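Catalase-3 (Neurospora crassa, PDB 4AJ9) catalyses the heme-dependent breakdown of hydrogen peroxide to oxygen and water, an activity that probably protects the cell from peroxide damage. Local coordinates at residues G70-F75 and P98-F103; A123-T128 and E324-Q329; G266-W271 and E309-R314. All coordinates share one frame; numbering follows the deposited sequence.

Contact 1: G70-F75 and P98-F103; sequences GAHGIF and PVFVRF. With HEM (protoporphyrin IX containing Fe), chain Y.
Phe100 leans from its own strand across to His72 on the antiparallel neighbour. Its CG stands anti to the backbone N (chi1 -174°), which turns the ring toward 70-75. CB and CG pass beside Ala71 O, and that carbonyl oxygen lies over one face of the phenyl ring, near its rim, 3.5 Å from Phe100 CD2. CD2 itself is centred over the imidazole, 3.6 Å from His72 CE1. This makes a T-shaped stack, phenyl edge to imidazole face, with planes at 82°. CE2 continues beside His72 NE2 and CD2, while CZ at the tip meets Ala71 N and Gly70 C. An alanine here would probably leave that imidazole face without its aromatic partner and open a gap above Ala71 O. The backbones are joined by bonds such as Val101 N to Ala71 O (2.9 Å) and Gly73 N to Val99 O. A water links His72 ND1 with Val99 O, and NE2 is hydrogen-bonded to Glu322. On the same face of this catalase beta-barrel sheet, Arg102, extended as far as NE, places NH1 2.7 Å from heme O2A, which lies in the guanidinium plane at its edge; the positive charge is likely to favour the ionised carboxylate.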
loop_
_atom_site.group_PDB
_atom_site.type_symbol
_atom_site.label_atom_id
_atom_site.label_comp_id
_atom_site.label_asym_id
_atom_site.label_seq_id
_atom_site.Cartn_x
_atom_site.Cartn_y
_atom_site.Cartn_z
ATOM N N GLY C 70 -8.929 -2.874 24.210
ATOM C CA GLY C 70 -10.366 -2.975 24.119
ATOM C C GLY C 70 -10.968 -4.304 24.514
ATOM O O GLY C 70 -10.254 -5.267 24.829
ATOM N N ALA C 71 -12.300 -4.353 24.492
ATOM C CA ALA C 71 -13.023 -5.555 24.887
ATOM C C ALA C 71 -14.399 -5.610 24.254
ATOM O O ALA C 71 -14.940 -4.579 23.847
ATOM C CB ALA C 71 -13.139 -5.640 26.413
ATOM N N HIS C 72 -14.948 -6.819 24.166
ATOM C CA HIS C 72 -16.322 -7.030 23.707
ATOM C C HIS C 72 -17.294 -6.957 24.875
ATOM O O HIS C 72 -16.924 -7.222 26.017
ATOM C CB HIS C 72 -16.470 -8.407 23.053
ATOM C CG HIS C 72 -15.644 -8.587 21.813
ATOM N ND1 HIS C 72 -16.152 -8.406 20.543
ATOM C CD2 HIS C 72 -14.346 -8.945 21.650
ATOM C CE1 HIS C 72 -15.202 -8.636 19.653
ATOM N NE2 HIS C 72 -14.097 -8.966 20.299
ATOM N N GLY C 73 -18.545 -6.621 24.589
ATOM C CA GLY C 73 -19.551 -6.667 25.624
ATOM C C GLY C 73 -20.949 -6.574 25.063
ATOM O O GLY C 73 -21.173 -6.819 23.874
ATOM N N ILE C 74 -21.893 -6.199 25.924
ATOM C CA ILE C 74 -23.286 -6.088 25.526
ATOM C C ILE C 74 -23.857 -4.781 26.059
ATOM O O ILE C 74 -23.558 -4.379 27.182
ATOM C CB ILE C 74 -24.126 -7.262 26.079
ATOM C CG1 ILE C 74 -23.544 -8.606 25.635
ATOM C CG2 ILE C 74 -25.587 -7.139 25.633
ATOM C CD1 ILE C 74 -23.829 -8.954 24.203
ATOM N N PHE C 75 -24.656 -4.111 25.237
ATOM C CA PHE C 75 -25.422 -2.959 25.686
ATOM C C PHE C 75 -26.887 -3.370 25.785
ATOM O O PHE C 75 -27.412 -4.044 24.907
ATOM C CB PHE C 75 -25.273 -1.758 24.743
ATOM C CG PHE C 75 -26.292 -0.675 24.981
ATOM C CD1 PHE C 75 -26.098 0.271 25.971
ATOM C CD2 PHE C 75 -27.466 -0.626 24.228
ATOM C CE1 PHE C 75 -27.045 1.257 26.208
ATOM C CE2 PHE C 75 -28.413 0.364 24.454
ATOM C CZ PHE C 75 -28.200 1.307 25.445
ATOM N N PRO C 98 -24.629 -6.227 20.719
ATOM C CA PRO C 98 -23.191 -6.417 20.964
ATOM C C PRO C 98 -22.428 -5.108 20.826
ATOM O O PRO C 98 -22.784 -4.272 19.993
ATOM C CB PRO C 98 -22.753 -7.364 19.844
ATOM C CG PRO C 98 -24.043 -7.990 19.318
ATOM C CD PRO C 98 -25.103 -6.961 19.533
ATOM N N VAL C 99 -21.384 -4.940 21.630
ATOM C CA VAL C 99 -20.524 -3.770 21.516
ATOM C C VAL C 99 -19.058 -4.181 21.527
ATOM O O VAL C 99 -18.700 -5.282 21.966
ATOM C CB VAL C 99 -20.763 -2.747 22.656
ATOM C CG1 VAL C 99 -22.245 -2.370 22.740
ATOM C CG2 VAL C 99 -20.269 -3.296 24.006
ATOM N N PHE C 100 -18.214 -3.300 21.012
ATOM C CA PHE C 100 -16.788 -3.395 21.275
ATOM C C PHE C 100 -16.332 -2.015 21.697
ATOM O O PHE C 100 -16.755 -1.013 21.124
ATOM C CB PHE C 100 -16.009 -3.864 20.041
ATOM C CG PHE C 100 -14.544 -4.110 20.314
ATOM C CD1 PHE C 100 -13.633 -3.069 20.296
ATOM C CD2 PHE C 100 -14.084 -5.388 20.593
ATOM C CE1 PHE C 100 -12.282 -3.289 20.555
ATOM C CE2 PHE C 100 -12.726 -5.620 20.855
ATOM C CZ PHE C 100 -11.834 -4.566 20.840
ATOM N N VAL C 101 -15.479 -1.952 22.709
ATOM C CA VAL C 101 -14.994 -0.671 23.186
ATOM C C VAL C 101 -13.473 -0.644 23.190
ATOM O O VAL C 101 -12.832 -1.587 23.656
ATOM C CB VAL C 101 -15.502 -0.379 24.619
ATOM C CG1 VAL C 101 -14.779 0.830 25.199
ATOM C CG2 VAL C 101 -16.997 -0.156 24.609
ATOM N N ARG C 102 -12.889 0.423 22.655
ATOM C CA ARG C 102 -11.455 0.615 22.785
ATOM C C ARG C 102 -11.170 1.890 23.574
ATOM O O ARG C 102 -11.725 2.954 23.283
ATOM C CB ARG C 102 -10.772 0.676 21.416
ATOM C CG ARG C 102 -9.257 0.800 21.482
ATOM C CD ARG C 102 -8.668 0.605 20.079
ATOM N NE ARG C 102 -7.212 0.696 20.070
ATOM C CZ ARG C 102 -6.537 1.838 20.097
ATOM N NH1 ARG C 102 -7.192 2.996 20.144
ATOM N NH2 ARG C 102 -5.207 1.828 20.087
ATOM N N PHE C 103 -10.321 1.761 24.591
ATOM C CA PHE C 103 -9.906 2.891 25.423
ATOM C C PHE C 103 -8.473 3.181 25.026
ATOM O O PHE C 103 -7.790 2.294 24.548
ATOM C CB PHE C 103 -9.929 2.512 26.902
ATOM C CG PHE C 103 -11.250 2.008 27.388
ATOM C CD1 PHE C 103 -12.267 2.903 27.715
ATOM C CD2 PHE C 103 -11.474 0.642 27.555
ATOM C CE1 PHE C 103 -13.490 2.449 28.189
ATOM C CE2 PHE C 103 -12.709 0.172 28.029
ATOM C CZ PHE C 103 -13.720 1.087 28.354
HETATM C CHA HEM Y . -8.801 8.477 16.651
HETATM C CHB HEM Y . -11.722 10.720 19.833
HETATM C CHC HEM Y . -11.161 14.853 17.369
HETATM C CHD HEM Y . -9.010 12.420 13.775
HETATM C C1A HEM Y . -9.600 8.719 17.754
HETATM C C2A HEM Y . -9.947 7.768 18.803
HETATM C C3A HEM Y . -10.741 8.399 19.687
HETATM C C4A HEM Y . -10.941 9.756 19.219
HETATM C CMA HEM Y . -11.370 7.810 20.973
HETATM C CAA HEM Y . -9.431 6.307 18.892
HETATM C CBA HEM Y . -10.463 5.307 18.379
HETATM C CGA HEM Y . -9.926 3.917 18.600
HETATM O O1A HEM Y . -9.555 3.246 17.606
HETATM O O2A HEM Y . -9.858 3.478 19.779
HETATM C C1B HEM Y . -11.873 12.027 19.410
HETATM C C2B HEM Y . -12.771 13.011 19.989
HETATM C C3B HEM Y . -12.603 14.165 19.324
HETATM C C4B HEM Y . -11.616 13.933 18.289
HETATM C CMB HEM Y . -13.702 12.701 21.184
HETATM C CAB HEM Y . -13.335 15.515 19.513
HETATM C CBB HEM Y . -14.566 15.557 20.039
HETATM C C1C HEM Y . -10.609 14.529 16.154
HETATM C C2C HEM Y . -10.527 15.398 14.989
HETATM C C3C HEM Y . -9.912 14.714 14.021
HETATM C C4C HEM Y . -9.630 13.390 14.514
HETATM C CMC HEM Y . -11.013 16.858 14.927
HETATM C CAC HEM Y . -9.615 15.150 12.580
HETATM C CBC HEM Y . -10.459 15.979 11.963
HETATM C C1D HEM Y . -8.739 11.155 14.204
HETATM C C2D HEM Y . -8.076 10.158 13.403
HETATM C C3D HEM Y . -8.009 8.930 14.299
HETATM C C4D HEM Y . -8.644 9.304 15.544
HETATM C CMD HEM Y . -7.559 10.331 11.959
HETATM C CAD HEM Y . -7.406 7.563 13.940
HETATM C CBD HEM Y . -8.562 6.675 13.491
HETATM C CGD HEM Y . -8.023 5.355 13.009
HETATM O O1D HEM Y . -8.802 4.372 12.989
HETATM O O2D HEM Y . -6.812 5.284 12.676
HETATM N NA HEM Y . -10.229 9.914 18.044
HETATM N NB HEM Y . -11.195 12.625 18.379
HETATM N NC HEM Y . -10.054 13.311 15.822
HETATM N ND HEM Y . -9.063 10.624 15.446
HETATM FE FE HEM Y . -10.234 11.582 16.907
HETATM O O HOH W 1 -18.753 -7.594 19.944
#

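Contact 2: A123-T128 and E324-Q329; sequences ATRFYT and EQISFQ. With HEM (protoporphyrin IX containing Fe), chain Y.
Ala123 aims its methyl straight at the ring of Phe328. CB stands 3.6 Å from the centroid of that ring and only 1° off its normal, a textbook CH-pi contact over the middle of the face. The carbonyl of the same residue adds a second touch, Ala123 O lying 3.5 Å from Phe328 CZ. At Thr124 the side chain turns away, and the peptide carbon comes against the edge of the same ring. Arg125 then brings its backbone N into the ring plane, 3.6 Å from Phe328 CE1, so that strand backbone borders the phenyl edge while the alanine methyl covers a face.

The setting is one strand of the catalase beta-barrel, crossed nearly at right angles by the irregular loop that follows helix 319-324 and lines the heme pocket. Phe328, packed on the strand, also reaches the heme, its CD2 3.3 Å from propionate atom O1A.

Farther along Arg125 the side chain bends at chi3 (-57°) and carries the guanidinium to the loop. NH2 donates to Ser327 O at 2.7 Å; the oxygen lies in the guanidinium plane, although the nitrogen stands well above the carbonyl plane. The remaining nitrogens are also engaged, NE in a salt bridge with Asp134 and NH1 in a hydrogen bond with Asn371, which probably balances the buried charge and holds the group against rotation. Ile326 meets it tip to tip, CG1 at 3.5 Å from Arg125 NH1 and CD1 over one guanidinium face. Tyr127, the centre of an inverse gamma turn, lays its ring over Arg125 CD and brings its OH within 3.8 Å of Ile326 CD1, while the same hydroxyl is hydrogen-bonded to Ile370 O.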
loop_
_atom_site.group_PDB
_atom_site.type_symbol
_atom_site.label_atom_id
_atom_site.label_comp_id
_atom_site.label_asym_id
_atom_site.label_seq_id
_atom_site.Cartn_x
_atom_site.Cartn_y
_atom_site.Cartn_z
ATOM N N ALA C 123 -14.038 4.735 22.968
ATOM C CA ALA C 123 -14.750 4.588 21.703
ATOM C C ALA C 123 -15.567 3.327 21.740
ATOM O O ALA C 123 -15.039 2.258 22.028
ATOM C CB ALA C 123 -13.759 4.544 20.531
ATOM N N THR C 124 -16.850 3.445 21.416
ATOM C CA THR C 124 -17.783 2.332 21.542
ATOM C C THR C 124 -18.467 2.063 20.217
ATOM O O THR C 124 -19.031 2.973 19.618
ATOM C CB THR C 124 -18.924 2.684 22.516
ATOM O OG1 THR C 124 -18.384 3.047 23.790
ATOM C CG2 THR C 124 -19.902 1.508 22.653
ATOM N N ARG C 125 -18.446 0.814 19.769
ATOM C CA ARG C 125 -19.247 0.444 18.610
ATOM C C ARG C 125 -20.471 -0.356 19.043
ATOM O O ARG C 125 -20.354 -1.341 19.784
ATOM C CB ARG C 125 -18.434 -0.391 17.616
ATOM C CG ARG C 125 -19.310 -1.055 16.535
ATOM C CD ARG C 125 -18.456 -1.467 15.344
ATOM N NE ARG C 125 -17.759 -0.301 14.819
ATOM C CZ ARG C 125 -16.653 -0.345 14.093
ATOM N NH1 ARG C 125 -16.103 -1.515 13.778
ATOM N NH2 ARG C 125 -16.093 0.795 13.684
ATOM N N PHE C 126 -21.644 0.061 18.576
ATOM C CA PHE C 126 -22.847 -0.744 18.741
ATOM C C PHE C 126 -23.067 -1.446 17.424
ATOM O O PHE C 126 -23.196 -0.790 16.394
ATOM C CB PHE C 126 -24.068 0.141 19.022
ATOM C CG PHE C 126 -23.957 0.984 20.260
ATOM C CD1 PHE C 126 -23.386 2.247 20.202
ATOM C CD2 PHE C 126 -24.483 0.544 21.470
ATOM C CE1 PHE C 126 -23.301 3.044 21.343
ATOM C CE2 PHE C 126 -24.416 1.343 22.618
ATOM C CZ PHE C 126 -23.823 2.593 22.547
ATOM N N TYR C 127 -23.086 -2.772 17.439
ATOM C CA TYR C 127 -23.353 -3.529 16.231
ATOM C C TYR C 127 -24.874 -3.735 16.137
ATOM O O TYR C 127 -25.384 -4.811 16.475
ATOM C CB TYR C 127 -22.623 -4.878 16.291
ATOM C CG TYR C 127 -21.106 -4.810 16.320
ATOM C CD1 TYR C 127 -20.405 -4.653 17.526
ATOM C CD2 TYR C 127 -20.366 -4.950 15.151
ATOM C CE1 TYR C 127 -19.008 -4.615 17.544
ATOM C CE2 TYR C 127 -18.979 -4.915 15.161
ATOM C CZ TYR C 127 -18.307 -4.749 16.359
ATOM O OH TYR C 127 -16.930 -4.715 16.353
ATOM N N THR C 128 -25.598 -2.697 15.706
ATOM C CA THR C 128 -27.066 -2.719 15.734
ATOM C C THR C 128 -27.636 -3.461 14.549
ATOM O O THR C 128 -26.925 -3.737 13.578
ATOM C CB THR C 128 -27.683 -1.305 15.746
ATOM O OG1 THR C 128 -27.794 -0.803 14.396
ATOM C CG2 THR C 128 -26.842 -0.351 16.582
ATOM N N GLU C 324 -6.404 -4.012 17.453
ATOM C CA GLU C 324 -5.576 -3.168 16.584
ATOM C C GLU C 324 -6.273 -2.812 15.265
ATOM O O GLU C 324 -6.197 -1.669 14.804
ATOM C CB GLU C 324 -4.216 -3.817 16.293
ATOM C CG GLU C 324 -3.242 -2.882 15.565
ATOM C CD GLU C 324 -2.790 -1.707 16.431
ATOM O OE1 GLU C 324 -2.937 -1.799 17.671
ATOM O OE2 GLU C 324 -2.274 -0.704 15.876
ATOM N N GLN C 325 -6.951 -3.790 14.665
ATOM C CA GLN C 325 -7.579 -3.596 13.367
ATOM C C GLN C 325 -8.923 -2.860 13.396
ATOM O O GLN C 325 -9.329 -2.311 12.388
ATOM C CB GLN C 325 -7.740 -4.923 12.615
ATOM C CG GLN C 325 -6.432 -5.487 12.066
ATOM C CD GLN C 325 -6.636 -6.573 11.008
ATOM O OE1 GLN C 325 -6.028 -6.531 9.935
ATOM N NE2 GLN C 325 -7.468 -7.558 11.315
ATOM N N ILE C 326 -9.625 -2.849 14.522
ATOM C CA ILE C 326 -10.926 -2.182 14.533
ATOM C C ILE C 326 -10.801 -0.704 14.120
ATOM O O ILE C 326 -9.883 -0.006 14.547
ATOM C CB ILE C 326 -11.678 -2.324 15.876
ATOM C CG1 ILE C 326 -13.166 -1.992 15.675
ATOM C CG2 ILE C 326 -10.999 -1.482 16.970
ATOM C CD1 ILE C 326 -14.072 -2.288 16.908
ATOM N N SER C 327 -11.728 -0.255 13.276
ATOM C CA SER C 327 -11.662 1.067 12.655
ATOM C C SER C 327 -12.905 1.865 13.021
ATOM O O SER C 327 -13.957 1.693 12.386
ATOM C CB SER C 327 -11.628 0.914 11.127
ATOM O OG SER C 327 -10.472 0.218 10.692
ATOM N N PHE C 328 -12.801 2.731 14.028
ATOM C CA PHE C 328 -13.949 3.536 14.458
ATOM C C PHE C 328 -14.138 4.730 13.532
ATOM O O PHE C 328 -13.180 5.195 12.913
ATOM C CB PHE C 328 -13.763 4.040 15.892
ATOM C CG PHE C 328 -13.871 2.964 16.946
ATOM C CD1 PHE C 328 -15.114 2.594 17.460
ATOM C CD2 PHE C 328 -12.732 2.356 17.452
ATOM C CE1 PHE C 328 -15.206 1.617 18.435
ATOM C CE2 PHE C 328 -12.831 1.373 18.429
ATOM C CZ PHE C 328 -14.069 1.013 18.916
ATOM N N GLN C 329 -15.374 5.216 13.444
ATOM C CA GLN C 329 -15.699 6.412 12.664
ATOM C C GLN C 329 -16.929 7.113 13.242
ATOM O O GLN C 329 -17.971 6.480 13.434
ATOM C CB GLN C 329 -16.046 6.057 11.221
ATOM C CG GLN C 329 -14.941 5.468 10.352
ATOM C CD GLN C 329 -15.421 5.345 8.913
ATOM O OE1 GLN C 329 -15.986 6.286 8.368
ATOM N NE2 GLN C 329 -15.231 4.177 8.308
HETATM C CHA HEM Y . -8.801 8.477 16.651
HETATM C CHB HEM Y . -11.722 10.720 19.833
HETATM C CHC HEM Y . -11.161 14.853 17.369
HETATM C CHD HEM Y . -9.010 12.420 13.775
HETATM C C1A HEM Y . -9.600 8.719 17.754
HETATM C C2A HEM Y . -9.947 7.768 18.803
HETATM C C3A HEM Y . -10.741 8.399 19.687
HETATM C C4A HEM Y . -10.941 9.756 19.219
HETATM C CMA HEM Y . -11.370 7.810 20.973
HETATM C CAA HEM Y . -9.431 6.307 18.892
HETATM C CBA HEM Y . -10.463 5.307 18.379
HETATM C CGA HEM Y . -9.926 3.917 18.600
HETATM O O1A HEM Y . -9.555 3.246 17.606
HETATM O O2A HEM Y . -9.858 3.478 19.779
HETATM C C1B HEM Y . -11.873 12.027 19.410
HETATM C C2B HEM Y . -12.771 13.011 19.989
HETATM C C3B HEM Y . -12.603 14.165 19.324
HETATM C C4B HEM Y . -11.616 13.933 18.289
HETATM C CMB HEM Y . -13.702 12.701 21.184
HETATM C CAB HEM Y . -13.335 15.515 19.513
HETATM C CBB HEM Y . -14.566 15.557 20.039
HETATM C C1C HEM Y . -10.609 14.529 16.154
HETATM C C2C HEM Y . -10.527 15.398 14.989
HETATM C C3C HEM Y . -9.912 14.714 14.021
HETATM C C4C HEM Y . -9.630 13.390 14.514
HETATM C CMC HEM Y . -11.013 16.858 14.927
HETATM C CAC HEM Y . -9.615 15.150 12.580
HETATM C CBC HEM Y . -10.459 15.979 11.963
HETATM C C1D HEM Y . -8.739 11.155 14.204
HETATM C C2D HEM Y . -8.076 10.158 13.403
HETATM C C3D HEM Y . -8.009 8.930 14.299
HETATM C C4D HEM Y . -8.644 9.304 15.544
HETATM C CMD HEM Y . -7.559 10.331 11.959
HETATM C CAD HEM Y . -7.406 7.563 13.940
HETATM C CBD HEM Y . -8.562 6.675 13.491
HETATM C CGD HEM Y . -8.023 5.355 13.009
HETATM O O1D HEM Y . -8.802 4.372 12.989
HETATM O O2D HEM Y . -6.812 5.284 12.676
HETATM N NA HEM Y . -10.229 9.914 18.044
HETATM N NB HEM Y . -11.195 12.625 18.379
HETATM N NC HEM Y . -10.054 13.311 15.822
HETATM N ND HEM Y . -9.063 10.624 15.446
HETATM FE FE HEM Y . -10.234 11.582 16.907
#

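Contact 3: G266-W271 and E309-R314; sequences GNAPSW and EMTLNR
Ser270 OG and Thr311 OG1 meet at 2.6 Å, a short hydrogen bond in which either hydroxyl could be the donor. Both oxygens stand anti to their own carbonyl carbon (chi1 -62° in Ser270), and from a non-hydrogen-bonded antiparallel pair this sets them facing each other on one side of the sheet. The same rotation in Thr311 sends CG2 toward Ala268, whose CB it approaches to 3.5 Å. Glu309 runs out along this side too, its carboxylate passing beside Ser270 CB.

Three backbone bonds join the segments. Met310 N reaches Trp271 O at 2.9 Å and almost straight, at 175°, Trp271 N returns the bond to Met310 O, and Leu312 N donates to Pro269 O. Beyond Leu312 the pairing ends: its buried carbonyl oxygen has no hydrogen-bond partner in the model and instead abuts the methyl of Ala268, with Leu312 O 3.0 Å from Ala268 CB.

The other face is apolar. The indole of Trp271 presents CZ3 to Leu312 CD1 at 3.6 Å, and its CE3 lies 4.2 Å from Met310 CE. The indole nitrogen is taken by Met206 O.

Segment 266-271 begins with Gly266, which ends helix 254-264 in a Schellman motif, and then runs into strand 270-278. Strand 305-314 has strand 68-77 along its other edge, where Asn313 and Arg314 form a classic beta bulge opposite His72, and Met310 and Leu312 pack onto side chains of strand 96-104.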
loop_
_atom_site.group_PDB
_atom_site.type_symbol
_atom_site.label_atom_id
_atom_site.label_comp_id
_atom_site.label_asym_id
_atom_site.label_seq_id
_atom_site.Cartn_x
_atom_site.Cartn_y
_atom_site.Cartn_z
ATOM N N GLY C 266 -14.329 -12.284 36.048
ATOM C CA GLY C 266 -15.775 -12.292 36.123
ATOM C C GLY C 266 -16.303 -11.013 36.733
ATOM O O GLY C 266 -17.451 -10.950 37.157
ATOM N N ASN C 267 -15.451 -9.994 36.781
ATOM C CA ASN C 267 -15.822 -8.686 37.309
ATOM C C ASN C 267 -15.963 -7.675 36.182
ATOM O O ASN C 267 -15.306 -6.639 36.186
ATOM C CB ASN C 267 -14.778 -8.193 38.303
ATOM C CG ASN C 267 -14.834 -8.934 39.624
ATOM O OD1 ASN C 267 -15.660 -8.629 40.488
ATOM N ND2 ASN C 267 -13.950 -9.902 39.795
ATOM N N ALA C 268 -16.818 -7.989 35.217
ATOM C CA ALA C 268 -16.992 -7.130 34.049
ATOM C C ALA C 268 -17.381 -5.720 34.467
ATOM O O ALA C 268 -18.243 -5.534 35.331
ATOM C CB ALA C 268 -18.051 -7.714 33.129
ATOM N N PRO C 269 -16.750 -4.710 33.853
ATOM C CA PRO C 269 -17.121 -3.331 34.183
ATOM C C PRO C 269 -18.375 -2.895 33.423
ATOM O O PRO C 269 -18.633 -3.405 32.323
ATOM C CB PRO C 269 -15.897 -2.534 33.721
ATOM C CG PRO C 269 -15.363 -3.332 32.556
ATOM C CD PRO C 269 -15.648 -4.779 32.873
ATOM N N SER C 270 -19.147 -1.980 34.011
ATOM C CA SER C 270 -20.328 -1.424 33.359
ATOM C C SER C 270 -20.301 0.095 33.341
ATOM O O SER C 270 -19.624 0.725 34.154
ATOM C CB SER C 270 -21.616 -1.896 34.040
ATOM O OG SER C 270 -21.726 -3.299 33.953
ATOM N N TRP C 271 -21.035 0.664 32.383
ATOM C CA TRP C 271 -21.275 2.098 32.308
ATOM C C TRP C 271 -22.719 2.288 31.906
ATOM O O TRP C 271 -23.232 1.566 31.039
ATOM C CB TRP C 271 -20.425 2.754 31.220
ATOM C CG TRP C 271 -18.956 2.808 31.480
ATOM C CD1 TRP C 271 -18.245 3.883 31.931
ATOM C CD2 TRP C 271 -18.009 1.757 31.274
ATOM N NE1 TRP C 271 -16.915 3.567 32.020
ATOM C CE2 TRP C 271 -16.741 2.263 31.630
ATOM C CE3 TRP C 271 -18.110 0.433 30.833
ATOM C CZ2 TRP C 271 -15.584 1.492 31.562
ATOM C CZ3 TRP C 271 -16.957 -0.332 30.760
ATOM C CH2 TRP C 271 -15.707 0.200 31.121
ATOM N N GLU C 309 -27.523 0.403 29.734
ATOM C CA GLU C 309 -26.246 0.038 30.337
ATOM C C GLU C 309 -25.429 -0.844 29.417
ATOM O O GLU C 309 -25.971 -1.714 28.734
ATOM C CB GLU C 309 -26.478 -0.695 31.659
ATOM C CG GLU C 309 -25.187 -1.057 32.389
ATOM C CD GLU C 309 -25.422 -1.562 33.808
ATOM O OE1 GLU C 309 -25.928 -2.691 33.963
ATOM O OE2 GLU C 309 -25.094 -0.836 34.768
ATOM N N MET C 310 -24.120 -0.623 29.421
ATOM C CA MET C 310 -23.199 -1.450 28.670
ATOM C C MET C 310 -22.252 -2.148 29.640
ATOM O O MET C 310 -21.738 -1.529 30.561
ATOM C CB MET C 310 -22.429 -0.571 27.675
ATOM C CG MET C 310 -21.024 -1.020 27.336
ATOM S SD MET C 310 -20.387 0.024 26.010
ATOM C CE MET C 310 -19.411 1.244 26.917
ATOM N N THR C 311 -22.042 -3.445 29.429
ATOM C CA THR C 311 -21.137 -4.237 30.255
ATOM C C THR C 311 -20.131 -4.914 29.327
ATOM O O THR C 311 -20.523 -5.574 28.359
ATOM C CB THR C 311 -21.910 -5.306 31.051
ATOM O OG1 THR C 311 -22.797 -4.657 31.966
ATOM C CG2 THR C 311 -20.967 -6.203 31.843
ATOM N N LEU C 312 -18.839 -4.723 29.595
ATOM C CA LEU C 312 -17.790 -5.387 28.821
ATOM C C LEU C 312 -17.408 -6.687 29.519
ATOM O O LEU C 312 -16.861 -6.660 30.618
ATOM C CB LEU C 312 -16.565 -4.474 28.664
ATOM C CG LEU C 312 -16.844 -3.084 28.095
ATOM C CD1 LEU C 312 -15.572 -2.233 27.998
ATOM C CD2 LEU C 312 -17.527 -3.208 26.737
ATOM N N ASN C 313 -17.709 -7.828 28.899
ATOM C CA ASN C 313 -17.482 -9.106 29.568
ATOM C C ASN C 313 -16.712 -10.152 28.764
ATOM O O ASN C 313 -16.604 -11.307 29.180
ATOM C CB ASN C 313 -18.812 -9.695 30.055
ATOM C CG ASN C 313 -19.832 -9.815 28.946
ATOM O OD1 ASN C 313 -19.494 -9.733 27.763
ATOM N ND2 ASN C 313 -21.096 -9.987 29.321
ATOM N N ARG C 314 -16.182 -9.767 27.607
ATOM C CA ARG C 314 -15.386 -10.709 26.812
ATOM C C ARG C 314 -14.088 -10.078 26.315
ATOM O O ARG C 314 -14.118 -9.084 25.592
ATOM C CB ARG C 314 -16.181 -11.249 25.617
ATOM C CG ARG C 314 -17.376 -12.134 25.952
ATOM C CD ARG C 314 -16.954 -13.503 26.476
ATOM N NE ARG C 314 -18.076 -14.442 26.518
ATOM C CZ ARG C 314 -18.898 -14.596 27.555
ATOM N NH1 ARG C 314 -18.736 -13.873 28.658
ATOM N NH2 ARG C 314 -19.887 -15.477 27.487
#

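From the N terminus, contact 1 comes first, pairing 70-75 with 98-103, 22 residues apart, on strands 68-77 and 96-104. The chain then enters strand 121-128, which bonds to the far edge of 96-104 and opens contact 2. That contact closes only after a loop of 195 residues, when the segment leaving helix 319-324 returns. Nested within this long loop lies contact 3, which joins 266-271 to 309-314 over 37 intervening residues. Because 305-314 also pairs with 68-77, all three contacts reach one curled antiparallel sheet, contact 2 by its strand alone. Contacts 1 and 2 bring that sheet to the heme, while Phe103 and Trp271 join contacts 1 and 3 by ring packing.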